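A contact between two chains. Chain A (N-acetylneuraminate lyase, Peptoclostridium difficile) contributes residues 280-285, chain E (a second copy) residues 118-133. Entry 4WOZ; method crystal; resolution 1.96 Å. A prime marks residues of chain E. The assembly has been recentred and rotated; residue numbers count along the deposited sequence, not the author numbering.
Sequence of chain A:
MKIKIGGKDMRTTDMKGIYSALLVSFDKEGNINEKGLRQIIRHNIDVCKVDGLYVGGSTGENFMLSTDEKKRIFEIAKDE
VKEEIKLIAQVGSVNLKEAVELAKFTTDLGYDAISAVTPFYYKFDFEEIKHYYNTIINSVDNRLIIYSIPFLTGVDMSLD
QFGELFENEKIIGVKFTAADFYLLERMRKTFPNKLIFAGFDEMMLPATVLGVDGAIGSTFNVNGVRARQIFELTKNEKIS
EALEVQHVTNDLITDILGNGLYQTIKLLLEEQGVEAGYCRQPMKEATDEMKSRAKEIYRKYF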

# COMPACT_ATOMS: atom_id res chain seq x y z
N ARG A 280 -8.96 -12.20 24.29
CA ARG A 280 -10.02 -11.26 24.59
C ARG A 280 -10.80 -10.84 23.34
O ARG A 280 -10.21 -10.62 22.28
CB ARG A 280 -9.46 -10.02 25.28
CG ARG A 280 -10.52 -8.96 25.52
CD ARG A 280 -10.06 -7.89 26.48
NE ARG A 280 -9.92 -8.40 27.83
CZ ARG A 280 -9.77 -7.64 28.90
NH1 ARG A 280 -9.74 -6.32 28.77
NH2 ARG A 280 -9.64 -8.18 30.10
N GLN A 281 -12.12 -10.76 23.47
CA GLN A 281 -12.97 -10.35 22.36
C GLN A 281 -12.54 -8.94 21.95
O GLN A 281 -12.02 -8.19 22.77
CB GLN A 281 -14.44 -10.34 22.79
CG GLN A 281 -15.07 -11.71 22.99
CD GLN A 281 -15.16 -12.51 21.70
OE1 GLN A 281 -15.16 -11.94 20.61
NE2 GLN A 281 -15.26 -13.83 21.82
N PRO A 282 -12.77 -8.55 20.69
CA PRO A 282 -13.42 -9.32 19.62
C PRO A 282 -12.60 -10.43 18.95
O PRO A 282 -12.96 -10.90 17.87
CB PRO A 282 -13.84 -8.24 18.64
CG PRO A 282 -12.72 -7.27 18.74
CD PRO A 282 -12.50 -7.18 20.24
N MET A 283 -11.48 -10.84 19.55
CA MET A 283 -10.72 -11.94 18.98
C MET A 283 -11.61 -13.14 19.23
O MET A 283 -12.02 -13.39 20.36
CB MET A 283 -9.36 -12.10 19.67
CG MET A 283 -8.29 -11.15 19.14
SD MET A 283 -6.64 -11.52 19.75
CE MET A 283 -6.00 -9.88 20.02
N LYS A 284 -11.93 -13.88 18.17
CA LYS A 284 -12.83 -15.02 18.28
C LYS A 284 -12.40 -16.16 19.19
O LYS A 284 -11.22 -16.50 19.29
CB LYS A 284 -13.11 -15.60 16.89
CG LYS A 284 -11.98 -16.46 16.34
CD LYS A 284 -12.31 -17.02 14.97
CE LYS A 284 -12.42 -15.90 13.94
NZ LYS A 284 -12.62 -16.43 12.57
N GLU A 285 -13.39 -16.75 19.84
CA GLU A 285 -13.17 -17.90 20.70
C GLU A 285 -12.90 -19.00 19.68
O GLU A 285 -13.51 -19.01 18.61
CB GLU A 285 -14.44 -18.20 21.49
CG GLU A 285 -14.27 -19.20 22.61
CD GLU A 285 -15.60 -19.59 23.24
OE1 GLU A 285 -16.39 -18.69 23.57
OE2 GLU A 285 -15.84 -20.80 23.39
N THR E 118 -14.24 0.39 13.62
CA THR E 118 -13.83 -0.99 13.43
C THR E 118 -12.60 -1.23 14.29
O THR E 118 -11.66 -0.44 14.29
CB THR E 118 -13.47 -1.26 11.95
OG1 THR E 118 -14.64 -1.12 11.13
CG2 THR E 118 -12.93 -2.68 11.79
N PRO E 119 -12.59 -2.34 15.05
CA PRO E 119 -11.43 -2.62 15.90
C PRO E 119 -10.15 -2.62 15.06
O PRO E 119 -10.10 -3.26 14.01
CB PRO E 119 -11.76 -4.00 16.48
CG PRO E 119 -12.62 -4.62 15.40
CD PRO E 119 -13.52 -3.48 15.02
N PHE E 120 -9.13 -1.91 15.53
CA PHE E 120 -7.88 -1.82 14.78
C PHE E 120 -6.64 -2.44 15.42
O PHE E 120 -6.73 -3.21 16.38
CB PHE E 120 -7.59 -0.36 14.43
CG PHE E 120 -7.63 0.57 15.61
CD1 PHE E 120 -8.85 0.98 16.14
CD2 PHE E 120 -6.45 1.04 16.18
CE1 PHE E 120 -8.89 1.85 17.24
CE2 PHE E 120 -6.48 1.91 17.27
CZ PHE E 120 -7.70 2.32 17.80
N TYR E 121 -5.48 -2.06 14.89
CA TYR E 121 -4.18 -2.56 15.33
C TYR E 121 -4.07 -4.03 14.92
O TYR E 121 -3.33 -4.36 13.99
CB TYR E 121 -4.00 -2.45 16.85
CG TYR E 121 -2.56 -2.66 17.25
CD1 TYR E 121 -1.60 -1.67 17.02
CD2 TYR E 121 -2.13 -3.88 17.78
CE1 TYR E 121 -0.25 -1.89 17.29
CE2 TYR E 121 -0.77 -4.11 18.06
CZ TYR E 121 0.16 -3.11 17.81
OH TYR E 121 1.50 -3.33 18.05
N TYR E 122 -4.80 -4.89 15.61
CA TYR E 122 -4.80 -6.31 15.28
C TYR E 122 -5.59 -6.47 13.99
O TYR E 122 -6.44 -5.63 13.66
CB TYR E 122 -5.46 -7.11 16.41
CG TYR E 122 -4.69 -7.04 17.71
CD1 TYR E 122 -3.48 -7.72 17.87
CD2 TYR E 122 -5.15 -6.26 18.77
CE1 TYR E 122 -2.74 -7.62 19.05
CE2 TYR E 122 -4.42 -6.15 19.95
CZ TYR E 122 -3.22 -6.83 20.09
OH TYR E 122 -2.49 -6.69 21.25
N LYS E 123 -5.31 -7.53 13.24
CA LYS E 123 -5.98 -7.76 11.97
C LYS E 123 -7.19 -8.70 12.12
O LYS E 123 -7.10 -9.88 11.79
CB LYS E 123 -4.99 -8.34 10.96
CG LYS E 123 -3.69 -7.54 10.81
CD LYS E 123 -3.85 -6.28 9.95
CE LYS E 123 -4.67 -5.19 10.64
NZ LYS E 123 -4.82 -3.98 9.79
N PHE E 124 -8.31 -8.15 12.59
CA PHE E 124 -9.54 -8.92 12.78
C PHE E 124 -10.18 -9.25 11.44
O PHE E 124 -10.01 -8.51 10.47
CB PHE E 124 -10.54 -8.11 13.61
CG PHE E 124 -10.05 -7.75 14.98
CD1 PHE E 124 -10.05 -8.69 16.01
CD2 PHE E 124 -9.57 -6.47 15.24
CE1 PHE E 124 -9.59 -8.36 17.27
CE2 PHE E 124 -9.11 -6.13 16.51
CZ PHE E 124 -9.12 -7.07 17.53
N ASP E 125 -10.91 -10.36 11.38
CA ASP E 125 -11.60 -10.73 10.14
C ASP E 125 -13.06 -10.32 10.27
O ASP E 125 -13.47 -9.78 11.29
CB ASP E 125 -11.48 -12.23 9.85
CG ASP E 125 -12.06 -13.11 10.95
OD1 ASP E 125 -13.04 -12.69 11.60
OD2 ASP E 125 -11.53 -14.23 11.14
N PHE E 126 -13.85 -10.59 9.23
CA PHE E 126 -15.26 -10.20 9.24
C PHE E 126 -16.09 -10.81 10.35
O PHE E 126 -16.91 -10.13 10.96
CB PHE E 126 -15.93 -10.54 7.90
CG PHE E 126 -17.40 -10.24 7.88
CD1 PHE E 126 -17.86 -8.93 7.95
CD2 PHE E 126 -18.33 -11.28 7.87
CE1 PHE E 126 -19.23 -8.66 8.00
CE2 PHE E 126 -19.69 -11.01 7.92
CZ PHE E 126 -20.14 -9.70 7.98
N GLU E 127 -15.90 -12.11 10.60
CA GLU E 127 -16.65 -12.80 11.64
C GLU E 127 -16.49 -12.10 12.99
O GLU E 127 -17.46 -11.89 13.72
CB GLU E 127 -16.15 -14.25 11.75
CG GLU E 127 -16.64 -15.01 12.98
CD GLU E 127 -16.05 -16.42 13.06
OE1 GLU E 127 -16.26 -17.09 14.09
OE2 GLU E 127 -15.38 -16.85 12.10
N GLU E 128 -15.26 -11.73 13.31
CA GLU E 128 -14.95 -11.06 14.56
C GLU E 128 -15.50 -9.63 14.56
O GLU E 128 -16.03 -9.17 15.58
CB GLU E 128 -13.44 -11.07 14.77
CG GLU E 128 -12.85 -12.48 14.72
CD GLU E 128 -11.34 -12.50 14.78
OE1 GLU E 128 -10.71 -11.78 13.98
OE2 GLU E 128 -10.79 -13.23 15.62
N ILE E 129 -15.37 -8.93 13.43
CA ILE E 129 -15.90 -7.57 13.33
C ILE E 129 -17.41 -7.61 13.52
O ILE E 129 -17.99 -6.72 14.14
CB ILE E 129 -15.57 -6.94 11.95
CG1 ILE E 129 -14.06 -6.72 11.84
CG2 ILE E 129 -16.31 -5.62 11.78
CD1 ILE E 129 -13.61 -6.17 10.50
N LYS E 130 -18.04 -8.66 13.01
CA LYS E 130 -19.49 -8.83 13.13
C LYS E 130 -19.90 -9.09 14.59
O LYS E 130 -20.84 -8.47 15.10
CB LYS E 130 -19.94 -10.01 12.26
CG LYS E 130 -21.43 -10.25 12.25
CD LYS E 130 -21.77 -11.33 11.24
CE LYS E 130 -23.27 -11.59 11.18
NZ LYS E 130 -23.63 -12.53 10.08
N HIS E 131 -19.19 -10.00 15.24
CA HIS E 131 -19.46 -10.32 16.64
C HIS E 131 -19.29 -9.07 17.50
O HIS E 131 -20.02 -8.85 18.46
CB HIS E 131 -18.51 -11.42 17.12
CG HIS E 131 -18.70 -11.78 18.56
ND1 HIS E 131 -19.78 -12.49 19.02
CD2 HIS E 131 -17.96 -11.47 19.66
CE1 HIS E 131 -19.72 -12.61 20.33
NE2 HIS E 131 -18.62 -12.00 20.75
N TYR E 132 -18.31 -8.25 17.14
CA TYR E 132 -18.00 -7.01 17.85
C TYR E 132 -19.19 -6.05 17.79
O TYR E 132 -19.66 -5.55 18.82
CB TYR E 132 -16.76 -6.39 17.19
CG TYR E 132 -16.45 -4.95 17.54
CD1 TYR E 132 -15.76 -4.62 18.71
CD2 TYR E 132 -16.76 -3.93 16.65
CE1 TYR E 132 -15.37 -3.30 18.97
CE2 TYR E 132 -16.38 -2.62 16.89
CZ TYR E 132 -15.68 -2.30 18.04
OH TYR E 132 -15.27 -1.00 18.22
N TYR E 133 -19.70 -5.80 16.59
CA TYR E 133 -20.84 -4.90 16.43
C TYR E 133 -22.12 -5.44 17.05
O TYR E 133 -22.85 -4.70 17.70
CB TYR E 133 -21.05 -4.56 14.96
CG TYR E 133 -20.02 -3.59 14.41
CD1 TYR E 133 -19.74 -2.41 15.07
CD2 TYR E 133 -19.36 -3.84 13.20
CE1 TYR E 133 -18.82 -1.49 14.56
CE2 TYR E 133 -18.44 -2.93 12.68
CZ TYR E 133 -18.18 -1.75 13.37
OH TYR E 133 -17.29 -0.83 12.86

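An irregular segment of chain A lies against a loop of chain E and the first turns of the helix that follows it, from Phe126′, burying 566 Å² summed over both sides. Polar contacts gather around Lys284. Its CA-to-CB bond points toward chain E, and the long side chain (chi1 p, chi2 t, chi3 p, chi4 t) carries the ammonium group to two carboxylates near the helix start: Lys284 NZ forms salt bridges with Asp125′ OD2 and Glu127′ OE2, each at 2.8 Å and each including a hydrogen bond. The backbone of the same residue is also engaged, since Lys284 N donates to Glu128′ OE2 at 2.9 Å in a linear bond (180°).

Asp125′ and Glu128′ also bond to each other at the helix start. Asp125′, at the N-cap, accepts from Glu128′ N through OD1 (3.0 Å), while Asp125′ N donates to Glu128′ OE1 (3.0 Å). Asp125′ and Glu128′ thus each use one oxygen within chain E (OD1, OE1) and the other across the interface (OD2 to Lys284 NZ, OE2 to Lys284 N), a double role that suits a two-oxygen side chain.

Apolar packing centres on Pro282, which follows a cis peptide bond and has the largest covered area, 110 Å². Its compact ring fits among chain E side chains: Pro282 CG lies over one face of Phe124′, 3.6 Å from Phe124′ CE1 and 4.0 Å from the ring centroid in a CH-pi contact, and 4.1 Å from Pro119′ CB, while Pro282 CB meets Tyr132′ CB at 3.7 Å.

The CA-to-CB bond of Met283 points away from chain E, but the end of its flexible side chain comes nearer. Met283 CG touches Phe124′ CE1 at 3.6 Å, and Met283 CE sits almost on the normal of the Tyr122′ ring, 3.8 Å from its centroid, a CH-pi contact. Gln281 OE1 approaches His131′ CD2 at 3.0 Å without a hydrogen bond to the imidazole.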